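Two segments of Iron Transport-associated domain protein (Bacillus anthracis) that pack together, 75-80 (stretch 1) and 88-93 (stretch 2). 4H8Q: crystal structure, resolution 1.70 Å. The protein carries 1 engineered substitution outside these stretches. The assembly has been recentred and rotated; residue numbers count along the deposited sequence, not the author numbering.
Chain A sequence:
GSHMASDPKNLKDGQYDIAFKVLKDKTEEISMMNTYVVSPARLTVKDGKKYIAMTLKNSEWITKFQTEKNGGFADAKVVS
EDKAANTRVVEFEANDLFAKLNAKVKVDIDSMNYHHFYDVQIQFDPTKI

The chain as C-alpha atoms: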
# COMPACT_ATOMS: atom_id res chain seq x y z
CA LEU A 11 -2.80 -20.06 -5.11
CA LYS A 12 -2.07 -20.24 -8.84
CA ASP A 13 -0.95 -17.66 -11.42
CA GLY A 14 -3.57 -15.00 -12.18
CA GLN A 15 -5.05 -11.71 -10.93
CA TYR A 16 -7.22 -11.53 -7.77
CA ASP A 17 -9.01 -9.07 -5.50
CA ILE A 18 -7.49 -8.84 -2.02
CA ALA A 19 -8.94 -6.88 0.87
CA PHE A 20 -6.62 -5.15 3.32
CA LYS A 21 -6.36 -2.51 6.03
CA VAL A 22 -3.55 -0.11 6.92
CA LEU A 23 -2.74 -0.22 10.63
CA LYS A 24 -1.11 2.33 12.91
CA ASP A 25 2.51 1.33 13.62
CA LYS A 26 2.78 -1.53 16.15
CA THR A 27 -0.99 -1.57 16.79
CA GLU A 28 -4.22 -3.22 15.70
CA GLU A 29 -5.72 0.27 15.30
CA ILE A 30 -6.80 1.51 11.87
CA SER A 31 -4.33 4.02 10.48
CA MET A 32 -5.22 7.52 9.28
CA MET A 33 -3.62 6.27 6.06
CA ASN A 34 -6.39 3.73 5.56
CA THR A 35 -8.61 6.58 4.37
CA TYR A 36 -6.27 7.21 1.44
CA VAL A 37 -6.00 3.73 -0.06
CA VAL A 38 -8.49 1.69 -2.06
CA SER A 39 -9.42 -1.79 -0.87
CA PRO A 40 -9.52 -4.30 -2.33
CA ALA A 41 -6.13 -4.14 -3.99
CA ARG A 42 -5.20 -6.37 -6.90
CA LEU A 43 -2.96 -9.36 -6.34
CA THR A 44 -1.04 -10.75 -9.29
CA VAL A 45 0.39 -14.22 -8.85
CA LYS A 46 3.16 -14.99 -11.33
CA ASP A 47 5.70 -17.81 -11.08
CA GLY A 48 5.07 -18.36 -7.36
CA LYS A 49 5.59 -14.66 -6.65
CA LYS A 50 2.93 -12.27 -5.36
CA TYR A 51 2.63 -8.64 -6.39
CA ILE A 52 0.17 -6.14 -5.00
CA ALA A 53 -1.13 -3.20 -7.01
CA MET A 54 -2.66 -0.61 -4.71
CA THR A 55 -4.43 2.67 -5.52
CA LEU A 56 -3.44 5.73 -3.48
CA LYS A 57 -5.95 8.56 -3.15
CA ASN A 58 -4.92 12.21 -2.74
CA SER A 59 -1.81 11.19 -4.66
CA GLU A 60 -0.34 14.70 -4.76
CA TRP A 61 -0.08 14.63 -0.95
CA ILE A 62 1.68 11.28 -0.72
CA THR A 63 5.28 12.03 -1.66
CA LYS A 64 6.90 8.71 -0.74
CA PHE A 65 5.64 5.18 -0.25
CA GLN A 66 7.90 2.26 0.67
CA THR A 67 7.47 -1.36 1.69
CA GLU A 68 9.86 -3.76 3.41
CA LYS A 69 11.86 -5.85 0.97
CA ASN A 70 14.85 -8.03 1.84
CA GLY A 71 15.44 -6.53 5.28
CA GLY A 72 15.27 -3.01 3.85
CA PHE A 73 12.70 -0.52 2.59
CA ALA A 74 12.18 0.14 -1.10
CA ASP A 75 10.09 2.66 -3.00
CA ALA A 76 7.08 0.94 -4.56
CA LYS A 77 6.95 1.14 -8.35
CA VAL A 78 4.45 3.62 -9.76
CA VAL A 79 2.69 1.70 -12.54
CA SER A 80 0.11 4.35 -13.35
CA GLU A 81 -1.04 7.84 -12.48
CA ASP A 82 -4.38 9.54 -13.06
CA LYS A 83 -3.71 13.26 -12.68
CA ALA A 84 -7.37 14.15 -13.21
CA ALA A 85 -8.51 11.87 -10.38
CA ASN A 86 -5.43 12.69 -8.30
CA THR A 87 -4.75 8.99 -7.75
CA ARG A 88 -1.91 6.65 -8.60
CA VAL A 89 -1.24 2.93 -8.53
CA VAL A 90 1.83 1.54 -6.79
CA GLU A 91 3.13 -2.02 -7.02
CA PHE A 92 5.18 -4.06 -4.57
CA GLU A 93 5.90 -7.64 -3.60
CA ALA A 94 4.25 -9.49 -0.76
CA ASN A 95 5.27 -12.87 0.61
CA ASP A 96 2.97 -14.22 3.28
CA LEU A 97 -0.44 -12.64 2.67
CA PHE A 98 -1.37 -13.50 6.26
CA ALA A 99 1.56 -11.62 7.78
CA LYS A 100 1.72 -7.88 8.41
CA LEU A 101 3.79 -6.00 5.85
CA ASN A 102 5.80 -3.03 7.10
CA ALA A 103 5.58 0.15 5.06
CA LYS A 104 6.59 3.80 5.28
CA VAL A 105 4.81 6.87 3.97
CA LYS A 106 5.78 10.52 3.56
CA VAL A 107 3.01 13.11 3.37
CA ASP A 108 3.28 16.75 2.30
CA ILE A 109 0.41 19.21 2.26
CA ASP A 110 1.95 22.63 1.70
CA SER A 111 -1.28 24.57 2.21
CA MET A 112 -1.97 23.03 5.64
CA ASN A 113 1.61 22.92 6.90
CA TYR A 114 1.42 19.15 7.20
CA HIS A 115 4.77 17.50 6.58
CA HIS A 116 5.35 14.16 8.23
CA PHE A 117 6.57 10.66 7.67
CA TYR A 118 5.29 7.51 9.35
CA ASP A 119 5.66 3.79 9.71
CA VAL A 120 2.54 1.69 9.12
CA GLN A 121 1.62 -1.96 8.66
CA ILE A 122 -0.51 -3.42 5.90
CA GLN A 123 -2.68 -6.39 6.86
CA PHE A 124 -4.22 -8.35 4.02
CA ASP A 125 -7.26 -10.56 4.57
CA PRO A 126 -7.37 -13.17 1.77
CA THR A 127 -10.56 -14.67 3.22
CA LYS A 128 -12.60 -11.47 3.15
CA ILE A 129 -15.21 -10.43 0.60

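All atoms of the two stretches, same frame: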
# COMPACT_ATOMS: atom_id res chain seq x y z
N ASP A 75 11.19 1.93 -2.39
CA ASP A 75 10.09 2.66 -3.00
C ASP A 75 9.26 1.72 -3.88
O ASP A 75 9.81 0.98 -4.70
CB ASP A 75 10.60 3.83 -3.84
CG ASP A 75 11.35 4.87 -3.01
OD1 ASP A 75 12.53 5.13 -3.31
OD2 ASP A 75 10.76 5.43 -2.07
N ALA A 76 7.95 1.74 -3.70
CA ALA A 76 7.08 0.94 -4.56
C ALA A 76 7.07 1.55 -5.96
O ALA A 76 7.11 2.76 -6.12
CB ALA A 76 5.67 0.90 -4.00
N LYS A 77 7.00 0.69 -6.97
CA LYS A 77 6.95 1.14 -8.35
C LYS A 77 5.63 1.82 -8.68
O LYS A 77 4.56 1.28 -8.39
CB LYS A 77 7.15 -0.05 -9.29
CG LYS A 77 7.21 0.36 -10.75
CD LYS A 77 7.13 -0.85 -11.67
CE LYS A 77 7.43 -0.46 -13.11
NZ LYS A 77 6.64 0.73 -13.55
N VAL A 78 5.68 2.99 -9.31
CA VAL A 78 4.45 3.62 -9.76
C VAL A 78 4.13 3.07 -11.15
O VAL A 78 4.89 3.30 -12.10
CB VAL A 78 4.56 5.14 -9.83
CG1 VAL A 78 3.26 5.75 -10.32
CG2 VAL A 78 4.93 5.69 -8.44
N VAL A 79 3.04 2.32 -11.26
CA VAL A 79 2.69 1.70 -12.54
C VAL A 79 1.62 2.47 -13.31
O VAL A 79 1.37 2.19 -14.48
CB VAL A 79 2.25 0.23 -12.35
CG1 VAL A 79 3.43 -0.60 -11.88
CG2 VAL A 79 1.09 0.12 -11.37
N SER A 80 0.99 3.43 -12.66
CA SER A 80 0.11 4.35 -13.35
C SER A 80 -0.22 5.54 -12.48
O SER A 80 -0.15 5.47 -11.25
CB SER A 80 -1.18 3.68 -13.83
OG SER A 80 -2.00 3.28 -12.75
N ARG A 88 -2.92 7.41 -7.88
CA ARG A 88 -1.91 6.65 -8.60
C ARG A 88 -1.89 5.22 -8.10
O ARG A 88 -2.41 4.92 -7.03
CB ARG A 88 -0.53 7.28 -8.46
CG ARG A 88 0.15 7.09 -7.10
CD ARG A 88 1.49 7.80 -7.15
NE ARG A 88 2.33 7.67 -5.96
CZ ARG A 88 2.31 8.51 -4.93
NH1 ARG A 88 1.44 9.51 -4.90
NH2 ARG A 88 3.14 8.34 -3.92
N VAL A 89 -1.32 4.33 -8.91
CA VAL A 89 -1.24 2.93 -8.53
C VAL A 89 0.22 2.56 -8.29
O VAL A 89 1.09 2.82 -9.13
CB VAL A 89 -1.84 2.01 -9.63
CG1 VAL A 89 -1.72 0.54 -9.21
CG2 VAL A 89 -3.28 2.38 -9.88
N VAL A 90 0.48 1.98 -7.13
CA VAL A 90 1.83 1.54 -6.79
C VAL A 90 1.86 0.02 -6.69
O VAL A 90 0.85 -0.62 -6.37
CB VAL A 90 2.36 2.19 -5.48
CG1 VAL A 90 2.42 3.72 -5.63
CG2 VAL A 90 1.50 1.80 -4.28
N GLU A 91 3.01 -0.57 -6.98
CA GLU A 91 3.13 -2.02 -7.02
C GLU A 91 4.31 -2.47 -6.19
O GLU A 91 5.38 -1.85 -6.23
CB GLU A 91 3.31 -2.47 -8.46
CG GLU A 91 3.54 -3.94 -8.65
CD GLU A 91 3.88 -4.26 -10.10
OE1 GLU A 91 5.08 -4.17 -10.46
OE2 GLU A 91 2.95 -4.59 -10.87
N PHE A 92 4.12 -3.53 -5.42
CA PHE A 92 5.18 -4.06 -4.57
C PHE A 92 4.93 -5.53 -4.31
O PHE A 92 3.82 -6.03 -4.51
CB PHE A 92 5.25 -3.28 -3.24
CG PHE A 92 3.94 -3.22 -2.49
CD1 PHE A 92 3.58 -4.24 -1.63
CD2 PHE A 92 3.08 -2.15 -2.66
CE1 PHE A 92 2.38 -4.18 -0.94
CE2 PHE A 92 1.88 -2.08 -1.97
CZ PHE A 92 1.53 -3.11 -1.11
N GLU A 93 5.97 -6.21 -3.86
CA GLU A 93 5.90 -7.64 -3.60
C GLU A 93 5.40 -7.92 -2.19
O GLU A 93 5.70 -7.18 -1.25
CB GLU A 93 7.28 -8.27 -3.78
CG GLU A 93 7.40 -9.21 -4.96
CD GLU A 93 8.72 -9.95 -4.95
OE1 GLU A 93 9.72 -9.39 -5.45
OE2 GLU A 93 8.76 -11.10 -4.44

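Neighbouring β-strands are joined by backbone hydrogen bonds, and their side chains meet on the faces of the sheet; residues 75-80 and 88-93 of this Bacillus anthracis protein illustrate both. The apolar centre is modest. A76, whose CA-to-CB bond points toward the other stretch, brings its CB to 3.8 Å from CB of V90 and to 4.2 Å from CD2 of F92. The same methyl group also packs against the opposing backbone, with A76 CB 3.6 Å from the carbonyl O of E91. The phenyl ring itself leads away from the contact, so F92 contributes little area.

V78 lies opposite V90 in a non-hydrogen-bonded antiparallel pair, the arrangement in which the CA atoms come nearest, here 4.5 Å. Both side chains leave on the same face of the sheet, and CG2 of V78 lies 4.3 Å from CG1 of V90, a loose van der Waals contact. The same CG2 approaches NE of R88 at 4.1 Å; the guanidinium makes its hydrogen bonds elsewhere in the structure, through NH1 and NH2. A tighter apolar contact joins V79 CG2 to V89 CG1 at 3.6 Å.

Between the strands runs the backbone hydrogen-bond ladder. K77 and E91 form a hydrogen-bonded antiparallel pair, in which K77 N donates to E91 O at 3.1 Å and E91 N donates to K77 O at 2.8 Å. Next to it, CA-H groups supplement the amides: V90 CA lies 3.2 Å from K77 O, and V78 CA lies 3.5 Å from V89 O.

Regular pairing would then proceed one residue for one residue, but a β-bulge intervenes. V89 is bonded to two residues of the other strand: V79 N donates to V89 O at 2.9 Å, and V89 N donates to S80 O, also at 2.9 Å and nearly straight at 170°. The extra residue is V79, whose phi/psi of -99/-12 departs from the extended conformation. The bulge thus shifts the register by one while the hydrogen bonding continues across it.

At the polar edge, S80 sets its OG 3.3 Å from CG2 of V89, a contact between a hydroxyl and a methyl. K77 and E91 share the same face, yet the lysine chain leads away: its CD passes 4.1 Å from E91 OE1, while its NZ makes a weak hydrogen bond to V78 O at 3.4 Å within its own strand.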